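Local structure of endoglucanase (Thermotoga maritima, 2FVG) at residues K77-P82 with F123-D129; L175-L179 with Y190-T194; L7-V13 with G163-R169. The protein probably acts as a metal-dependent aminopeptidase of the M42 family, binding two divalent metal cations per subunit, despite being named an endoglucanase. All coordinates share one frame; numbering follows the deposited sequence.

Contact 1 of 3, residues K77-P82 with F123-D129; sequences KVSFLP and FENLRID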
# COMPACT_ATOMS: atom_id res chain seq x y z
N LYS A 77 0.46 25.54 -18.58
CA LYS A 77 1.17 24.72 -17.63
C LYS A 77 0.40 24.75 -16.33
O LYS A 77 -0.43 25.64 -16.14
CB LYS A 77 2.62 25.18 -17.47
CG LYS A 77 3.49 24.71 -18.63
CD LYS A 77 4.94 25.08 -18.47
CE LYS A 77 5.75 24.65 -19.69
NZ LYS A 77 5.22 25.19 -20.98
N VAL A 78 0.61 23.74 -15.47
CA VAL A 78 -0.07 23.72 -14.18
C VAL A 78 0.91 23.66 -13.01
O VAL A 78 1.97 23.03 -13.12
CB VAL A 78 -1.16 22.57 -14.04
CG1 VAL A 78 -2.11 22.56 -15.25
CG2 VAL A 78 -0.54 21.24 -13.88
N SER A 79 0.56 24.35 -11.93
CA SER A 79 1.30 24.33 -10.68
C SER A 79 0.66 23.22 -9.84
O SER A 79 -0.52 22.90 -10.01
CB SER A 79 1.20 25.66 -9.95
OG SER A 79 1.71 26.74 -10.73
N PHE A 80 1.43 22.66 -8.91
CA PHE A 80 0.95 21.56 -8.10
C PHE A 80 1.55 21.59 -6.69
O PHE A 80 2.58 22.24 -6.44
CB PHE A 80 1.24 20.23 -8.81
CG PHE A 80 2.71 19.98 -9.03
CD1 PHE A 80 3.38 20.55 -10.11
CD2 PHE A 80 3.42 19.15 -8.17
CE1 PHE A 80 4.74 20.31 -10.32
CE2 PHE A 80 4.78 18.90 -8.36
CZ PHE A 80 5.45 19.49 -9.44
N LEU A 81 0.87 20.93 -5.76
CA LEU A 81 1.35 20.85 -4.40
C LEU A 81 1.39 19.37 -4.07
O LEU A 81 0.53 18.63 -4.55
CB LEU A 81 0.39 21.58 -3.45
CG LEU A 81 0.17 23.08 -3.66
CD1 LEU A 81 -1.02 23.55 -2.82
CD2 LEU A 81 1.43 23.89 -3.35
N PRO A 82 2.38 18.94 -3.26
CA PRO A 82 2.54 17.54 -2.86
C PRO A 82 1.41 17.00 -2.00
O PRO A 82 0.74 17.76 -1.29
CB PRO A 82 3.83 17.55 -2.04
CG PRO A 82 3.93 18.96 -1.53
CD PRO A 82 3.42 19.80 -2.66
N PHE A 123 8.44 23.56 -4.84
CA PHE A 123 7.30 23.18 -5.67
C PHE A 123 6.78 24.33 -6.51
O PHE A 123 6.28 24.11 -7.62
CB PHE A 123 6.17 22.60 -4.82
CG PHE A 123 6.44 21.21 -4.35
CD1 PHE A 123 6.12 20.12 -5.14
CD2 PHE A 123 7.05 20.98 -3.12
CE1 PHE A 123 6.38 18.83 -4.71
CE2 PHE A 123 7.32 19.70 -2.69
CZ PHE A 123 6.98 18.62 -3.49
N GLU A 124 6.90 25.56 -5.99
CA GLU A 124 6.46 26.77 -6.68
C GLU A 124 7.27 27.01 -7.96
O GLU A 124 6.82 27.72 -8.86
CB GLU A 124 6.57 27.99 -5.75
N ASN A 125 8.46 26.40 -8.03
CA ASN A 125 9.34 26.54 -9.19
C ASN A 125 9.13 25.46 -10.27
O ASN A 125 9.70 25.54 -11.37
CB ASN A 125 10.80 26.61 -8.74
CG ASN A 125 11.09 27.82 -7.85
OD1 ASN A 125 10.54 28.92 -8.06
ND2 ASN A 125 11.96 27.64 -6.86
N LEU A 126 8.31 24.46 -9.94
CA LEU A 126 8.02 23.36 -10.84
C LEU A 126 6.67 23.54 -11.54
O LEU A 126 5.76 24.18 -11.01
CB LEU A 126 8.04 22.04 -10.06
CG LEU A 126 9.37 21.69 -9.37
CD1 LEU A 126 9.25 20.46 -8.50
CD2 LEU A 126 10.49 21.52 -10.38
N ARG A 127 6.54 22.99 -12.75
CA ARG A 127 5.30 23.05 -13.52
C ARG A 127 5.09 21.72 -14.22
O ARG A 127 6.07 21.03 -14.51
CB ARG A 127 5.40 24.13 -14.61
CG ARG A 127 5.56 25.56 -14.13
CD ARG A 127 4.28 26.14 -13.55
NE ARG A 127 4.43 27.53 -13.14
CZ ARG A 127 4.82 27.92 -11.93
NH1 ARG A 127 5.12 27.02 -10.99
NH2 ARG A 127 4.92 29.21 -11.66
N ILE A 128 3.84 21.34 -14.46
CA ILE A 128 3.61 20.11 -15.21
C ILE A 128 3.23 20.60 -16.59
O ILE A 128 2.46 21.54 -16.73
CB ILE A 128 2.46 19.23 -14.69
CG1 ILE A 128 2.61 18.95 -13.20
CG2 ILE A 128 2.39 17.90 -15.51
CD1 ILE A 128 1.40 18.29 -12.57
N ASP A 129 3.82 19.97 -17.59
CA ASP A 129 3.51 20.28 -18.96
C ASP A 129 2.78 19.07 -19.51
O ASP A 129 3.29 17.96 -19.49
CB ASP A 129 4.81 20.54 -19.73
CG ASP A 129 4.56 21.02 -21.16
OD1 ASP A 129 3.45 21.50 -21.46
OD2 ASP A 129 5.50 20.90 -21.99
O HOH W 1 3.92 23.88 -8.89
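Val-78 and Ile-128 form an antiparallel hydrogen-bonded pair: Val-78 N donates to Ile-128 O (3.1 Å) and Ile-128 N to Val-78 O (2.9 Å), both nearly straight. Beyond this single bridge the strands diverge, and water 1 fills in, accepting from Phe-80 N and within hydrogen-bonding distance of Phe-123 O and Leu-126 O.

Apolar groups carry the rest. The Phe-80 CG lies between its backbone N and carbonyl carbon (chi1 61°), which swings the ring across to Ile-128 CG1, 3.6 Å from CD1, and to Leu-126 CB beside CZ. Phe-80 CE2 meets the edge of the Phe-123 ring at CD1, the two planes almost perpendicular. Over one face of Phe-123 lies Pro-82, its CD 3.5 Å from the ring centroid in a CH-pi contact.

Among the polar side chains, Arg-127 bends at chi2 (-74°) and turns NH1 back to Glu-124 O (2.8 Å) and Leu-126 O (2.9 Å), bracing the type I turn 123-126. An alanine in place of Arg-127 removes NH1 and would probably leave both carbonyls without their shared partner and the turn freer to shift. Ser-79 OG sits over the guanidinium face without bonding to it; its partner is Glu-73.

Two backbone bonds, one water and the apolar cluster around Phe-80 thus join the outermost strands of the six-stranded sheet, consistent with a closed beta barrel whose seam depends largely on side-chain packing.

Contact 2 of 3, residues L175-L179 with Y190-T194; sequences LIDVL and YFVFT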
# COMPACT_ATOMS: atom_id res chain seq x y z
N LEU A 175 -3.56 -9.41 0.12
CA LEU A 175 -4.89 -9.66 0.70
C LEU A 175 -5.83 -10.25 -0.31
O LEU A 175 -6.53 -11.20 -0.01
CB LEU A 175 -5.49 -8.39 1.29
CG LEU A 175 -4.70 -7.70 2.42
CD1 LEU A 175 -5.61 -6.75 3.15
CD2 LEU A 175 -4.12 -8.70 3.39
N ILE A 176 -5.85 -9.66 -1.51
CA ILE A 176 -6.65 -10.18 -2.62
C ILE A 176 -6.24 -11.61 -2.97
O ILE A 176 -7.11 -12.44 -3.26
CB ILE A 176 -6.50 -9.30 -3.86
CG1 ILE A 176 -6.98 -7.88 -3.57
CG2 ILE A 176 -7.32 -9.87 -5.03
CD1 ILE A 176 -6.78 -6.93 -4.75
N ASP A 177 -4.93 -11.90 -2.95
CA ASP A 177 -4.44 -13.26 -3.28
C ASP A 177 -4.79 -14.28 -2.20
O ASP A 177 -5.00 -15.45 -2.51
CB ASP A 177 -2.92 -13.28 -3.56
CG ASP A 177 -2.55 -12.69 -4.92
OD1 ASP A 177 -3.44 -12.18 -5.66
OD2 ASP A 177 -1.35 -12.74 -5.26
N VAL A 178 -4.79 -13.85 -0.94
CA VAL A 178 -5.16 -14.74 0.16
C VAL A 178 -6.61 -15.13 -0.06
O VAL A 178 -6.97 -16.31 0.03
CB VAL A 178 -4.96 -14.08 1.54
CG1 VAL A 178 -5.60 -14.93 2.66
CG2 VAL A 178 -3.48 -13.87 1.80
N LEU A 179 -7.44 -14.14 -0.40
CA LEU A 179 -8.86 -14.38 -0.65
C LEU A 179 -9.10 -15.24 -1.89
O LEU A 179 -9.95 -16.14 -1.86
CB LEU A 179 -9.61 -13.06 -0.75
CG LEU A 179 -9.82 -12.38 0.60
CD1 LEU A 179 -10.32 -10.94 0.41
CD2 LEU A 179 -10.79 -13.21 1.45
N TYR A 190 -11.91 -9.66 9.04
CA TYR A 190 -12.18 -8.51 8.18
C TYR A 190 -10.91 -8.13 7.42
O TYR A 190 -9.86 -7.91 8.03
CB TYR A 190 -12.65 -7.32 9.00
CG TYR A 190 -14.00 -7.53 9.64
CD1 TYR A 190 -14.11 -8.16 10.87
CD2 TYR A 190 -15.16 -7.08 9.02
CE1 TYR A 190 -15.37 -8.36 11.46
CE2 TYR A 190 -16.41 -7.26 9.60
CZ TYR A 190 -16.51 -7.91 10.82
OH TYR A 190 -17.76 -8.10 11.38
N PHE A 191 -10.99 -8.10 6.10
CA PHE A 191 -9.90 -7.64 5.26
C PHE A 191 -10.23 -6.20 4.95
O PHE A 191 -11.24 -5.90 4.30
CB PHE A 191 -9.77 -8.50 4.01
CG PHE A 191 -9.34 -9.90 4.29
CD1 PHE A 191 -10.26 -10.86 4.66
CD2 PHE A 191 -7.99 -10.25 4.23
CE1 PHE A 191 -9.85 -12.17 4.94
CE2 PHE A 191 -7.57 -11.55 4.50
CZ PHE A 191 -8.50 -12.50 4.86
N VAL A 192 -9.41 -5.28 5.43
CA VAL A 192 -9.69 -3.86 5.24
C VAL A 192 -8.67 -3.19 4.32
O VAL A 192 -7.47 -3.38 4.48
CB VAL A 192 -9.84 -3.15 6.61
CG1 VAL A 192 -10.21 -1.65 6.43
CG2 VAL A 192 -10.94 -3.84 7.43
N PHE A 193 -9.15 -2.37 3.38
CA PHE A 193 -8.30 -1.68 2.42
C PHE A 193 -8.57 -0.21 2.73
O PHE A 193 -9.67 0.30 2.49
CB PHE A 193 -8.66 -2.07 0.99
CG PHE A 193 -8.56 -3.57 0.73
CD1 PHE A 193 -9.59 -4.42 1.08
CD2 PHE A 193 -7.41 -4.09 0.14
CE1 PHE A 193 -9.46 -5.86 0.86
CE2 PHE A 193 -7.27 -5.51 -0.09
CZ PHE A 193 -8.31 -6.37 0.27
N THR A 194 -7.57 0.46 3.27
CA THR A 194 -7.79 1.76 3.85
C THR A 194 -7.48 2.93 2.94
O THR A 194 -6.78 2.81 1.92
CB THR A 194 -6.98 1.92 5.15
OG1 THR A 194 -5.59 1.96 4.84
CG2 THR A 194 -7.23 0.75 6.09
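Leu-179 lays its CD2 methyl over one face of the Phe-191 ring, 3.8 Å from CE1, while Leu-175 CD2 approaches the same ring at its edge, 4.3 Å from CD2. Leu-175 also serves the second phenylalanine: its CB is 3.6 Å from Phe-193 CZ, and its CD1 adds an off-centre CH-pi contact. Looser contacts come from Val-178 CG1 to Phe-191 and from Ile-176 CG1 to Phe-193. No hydrogen bond crosses between the segments.

Both phenylalanines hold CG anti to the carbonyl carbon (chi1 -67° in Phe-191, -58° in Phe-193), and their rings reach out to a helix whose axis passes 10.2 Å from the strand. That spacing, usual for a helix packed on a sheet, is filled here by side chains, with Leu-175 touching both rings from the helix side.

At the strand's end Thr-194 OG1 is hydrogen-bonded to ND1 of His-61, a predicted zinc ligand. Farther out, Ile-24 and Ile-28 of helix 18-28 flank Phe-193. Strand 187-194 lies between strand 43-47, antiparallel to it, and strand 55-61, parallel to it, with helix 166-180 packed on one face of the mixed sheet.

Contact 3 of 3, residues L7-V13 with G163-R169; sequences LSMMPGV and GKAFDDR. With EDO (1,2-ethanediol), chain C.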
# COMPACT_ATOMS: atom_id res chain seq x y z
N LEU A 7 -2.61 -3.13 -9.88
CA LEU A 7 -2.61 -2.38 -8.63
C LEU A 7 -1.50 -1.34 -8.60
O LEU A 7 -1.75 -0.16 -8.34
CB LEU A 7 -2.54 -3.31 -7.42
CG LEU A 7 -3.91 -3.96 -7.20
CD1 LEU A 7 -3.82 -5.11 -6.25
CD2 LEU A 7 -4.96 -2.90 -6.72
N SER A 8 -0.30 -1.79 -8.93
CA SER A 8 0.86 -0.91 -9.00
C SER A 8 0.69 0.28 -9.94
O SER A 8 0.91 1.45 -9.56
CB SER A 8 2.07 -1.72 -9.48
OG SER A 8 3.09 -0.82 -9.86
N MSE A 9 0.29 -0.00 -11.17
CA MSE A 9 0.21 1.02 -12.23
C MSE A 9 -0.92 2.03 -12.12
O MSE A 9 -0.80 3.17 -12.57
CB MSE A 9 0.13 0.35 -13.59
CG MSE A 9 1.38 -0.41 -13.93
SE MSE A 9 1.28 -1.08 -15.74
CE MSE A 9 1.31 0.74 -16.69
N MSE A 10 -2.01 1.59 -11.52
CA MSE A 10 -3.22 2.37 -11.36
C MSE A 10 -3.02 3.61 -10.49
O MSE A 10 -2.23 3.57 -9.55
CB MSE A 10 -4.19 1.44 -10.68
CG MSE A 10 -5.60 1.84 -10.61
SE MSE A 10 -6.36 0.19 -9.90
CE MSE A 10 -6.25 -1.01 -11.54
N PRO A 11 -3.73 4.73 -10.81
CA PRO A 11 -3.62 5.90 -9.98
C PRO A 11 -4.57 5.84 -8.78
O PRO A 11 -5.72 5.42 -8.92
CB PRO A 11 -4.03 7.05 -10.93
CG PRO A 11 -4.89 6.43 -11.97
CD PRO A 11 -4.65 4.93 -11.94
N GLY A 12 -4.08 6.26 -7.62
CA GLY A 12 -4.86 6.30 -6.36
C GLY A 12 -4.13 7.09 -5.28
O GLY A 12 -3.75 6.57 -4.23
N VAL A 13 -3.95 8.37 -5.53
CA VAL A 13 -3.28 9.24 -4.60
C VAL A 13 -4.17 9.40 -3.37
O VAL A 13 -5.39 9.26 -3.47
CB VAL A 13 -3.02 10.60 -5.27
CG1 VAL A 13 -2.41 11.60 -4.28
CG2 VAL A 13 -2.10 10.41 -6.44
N GLY A 163 8.11 -1.30 -10.16
CA GLY A 163 6.95 -0.47 -10.43
C GLY A 163 6.77 0.51 -9.30
O GLY A 163 7.58 0.56 -8.39
N LYS A 164 5.70 1.29 -9.36
CA LYS A 164 5.46 2.28 -8.34
C LYS A 164 4.41 1.79 -7.37
O LYS A 164 3.74 0.76 -7.59
CB LYS A 164 4.99 3.59 -8.99
CG LYS A 164 3.58 3.50 -9.55
CD LYS A 164 3.06 4.83 -9.91
CE LYS A 164 1.65 4.76 -10.45
NZ LYS A 164 0.62 4.45 -9.44
N ALA A 165 4.25 2.57 -6.30
CA ALA A 165 3.26 2.38 -5.24
C ALA A 165 3.24 0.96 -4.67
O ALA A 165 2.20 0.53 -4.18
CB ALA A 165 1.87 2.74 -5.75
N PHE A 166 4.37 0.26 -4.68
CA PHE A 166 4.40 -1.09 -4.06
C PHE A 166 4.04 -0.94 -2.57
O PHE A 166 3.49 -1.85 -1.93
CB PHE A 166 5.73 -1.79 -4.27
CG PHE A 166 5.91 -2.42 -5.64
CD1 PHE A 166 4.82 -2.81 -6.41
CD2 PHE A 166 7.19 -2.73 -6.10
CE1 PHE A 166 5.01 -3.45 -7.65
CE2 PHE A 166 7.39 -3.37 -7.35
CZ PHE A 166 6.30 -3.74 -8.11
N ASP A 167 4.37 0.23 -2.03
CA ASP A 167 3.94 0.65 -0.69
C ASP A 167 2.67 1.51 -0.90
O ASP A 167 2.78 2.70 -1.28
CB ASP A 167 5.04 1.51 -0.05
CG ASP A 167 4.61 2.14 1.27
OD1 ASP A 167 3.66 1.65 1.93
OD2 ASP A 167 5.24 3.15 1.65
N ASP A 168 1.47 0.96 -0.69
CA ASP A 168 1.23 -0.41 -0.21
C ASP A 168 0.35 -1.26 -1.16
O ASP A 168 -0.42 -2.14 -0.74
CB ASP A 168 0.61 -0.35 1.20
CG ASP A 168 0.69 -1.67 1.96
OD1 ASP A 168 1.54 -2.52 1.62
OD2 ASP A 168 -0.13 -1.86 2.90
N ARG A 169 0.50 -1.04 -2.47
CA ARG A 169 -0.28 -1.85 -3.41
C ARG A 169 0.15 -3.32 -3.35
O ARG A 169 -0.65 -4.19 -3.70
CB ARG A 169 -0.24 -1.27 -4.84
CG ARG A 169 -0.73 0.22 -4.92
CD ARG A 169 -2.29 0.42 -4.95
NE ARG A 169 -2.64 1.82 -4.72
CZ ARG A 169 -2.58 2.79 -5.63
NH1 ARG A 169 -2.16 2.53 -6.87
NH2 ARG A 169 -2.93 4.01 -5.32
C1 EDO C . 4.25 5.76 -5.65
O1 EDO C . 3.84 7.08 -5.97
C2 EDO C . 5.76 5.74 -5.48
O2 EDO C . 6.24 4.40 -5.55
O HOH W 2 4.04 0.75 -11.72
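Arg-169 NH1 grips two carbonyls of segment 7-13, Leu-7 O at 3.1 Å (158° at the hydrogen) and Met-10 O at 2.9 Å, both close to the guanidinium plane. A bend at chi2 (-81°) carries the arginine chain past the Leu-7 carbonyl, which also touches its CG and CD. Lys-164 reaches in from the other side: NZ donates to Ser-8 O (3.0 Å), in that carbonyl's plane, and to Met-10 O (3.0 Å). Met-10, a selenomethionine, therefore has a carbonyl oxygen held twice, by NH1 and NZ from opposite faces of its plane. Together the two basic side chains satisfy three carbonyls where helix 4-9 ends and the chain turns away.

Glu-64 forms salt bridges with both Lys-164 NZ and Arg-169 NH2, which probably offsets part of their charge, and also accepts from Gly-12 N. Arg-169 NE is taken up by Met-62 O, and with these bonds at NE, NH1 and NH2 the guanidinium is unlikely to turn.

Ser-8 OG donates to a lone pair of Lys-164 O (2.8 Å) and accepts from water 2 (2.6 Å), which in turn accepts from Lys-164 N (2.9 Å). The Ala-165 N, at the N-cap position of helix 166-180, bonds O2 of a 1,2-ethanediol (2.8 Å), probably a crystallisation additive, itself hydrogen-bonded to Pro-310 O.

The segment fixed in this way carries Asp-167, predicted to bridge the two metal ions, followed by a cis peptide to Asp-168, whose OD2 accepts from His-61 N. An aspartate before a cis peptide, bridging two metals, is typical of the di-zinc exopeptidase fold to which M42 enzymes belong.

In the fold
Along the chain, contact 3 opens first with 7-13, contact 1 forms entirely within its long excursion, and contact 3 closes at 163-169 just before contact 2. Contacts 2 and 3 share helix 166-180; their centres lie about 16 Å apart, and they touch where Ile-176 CD1 packs 3.8 Å from Leu-7 CD1. Contact 1 joins the outermost strands of the six-stranded sheet, away from the annotated sites, its centre about 22 Å from that of contact 3 and about 35 Å from that of contact 2. Contact 3 lies at the junction: strand 147-150 of that sheet touches Pro-11, Val-13 and Lys-164. Contact 3 also holds the predicted metal ligand Asp-167, and the His-61 side chain lies about 8 Å from that of Phe-193 in contact 2.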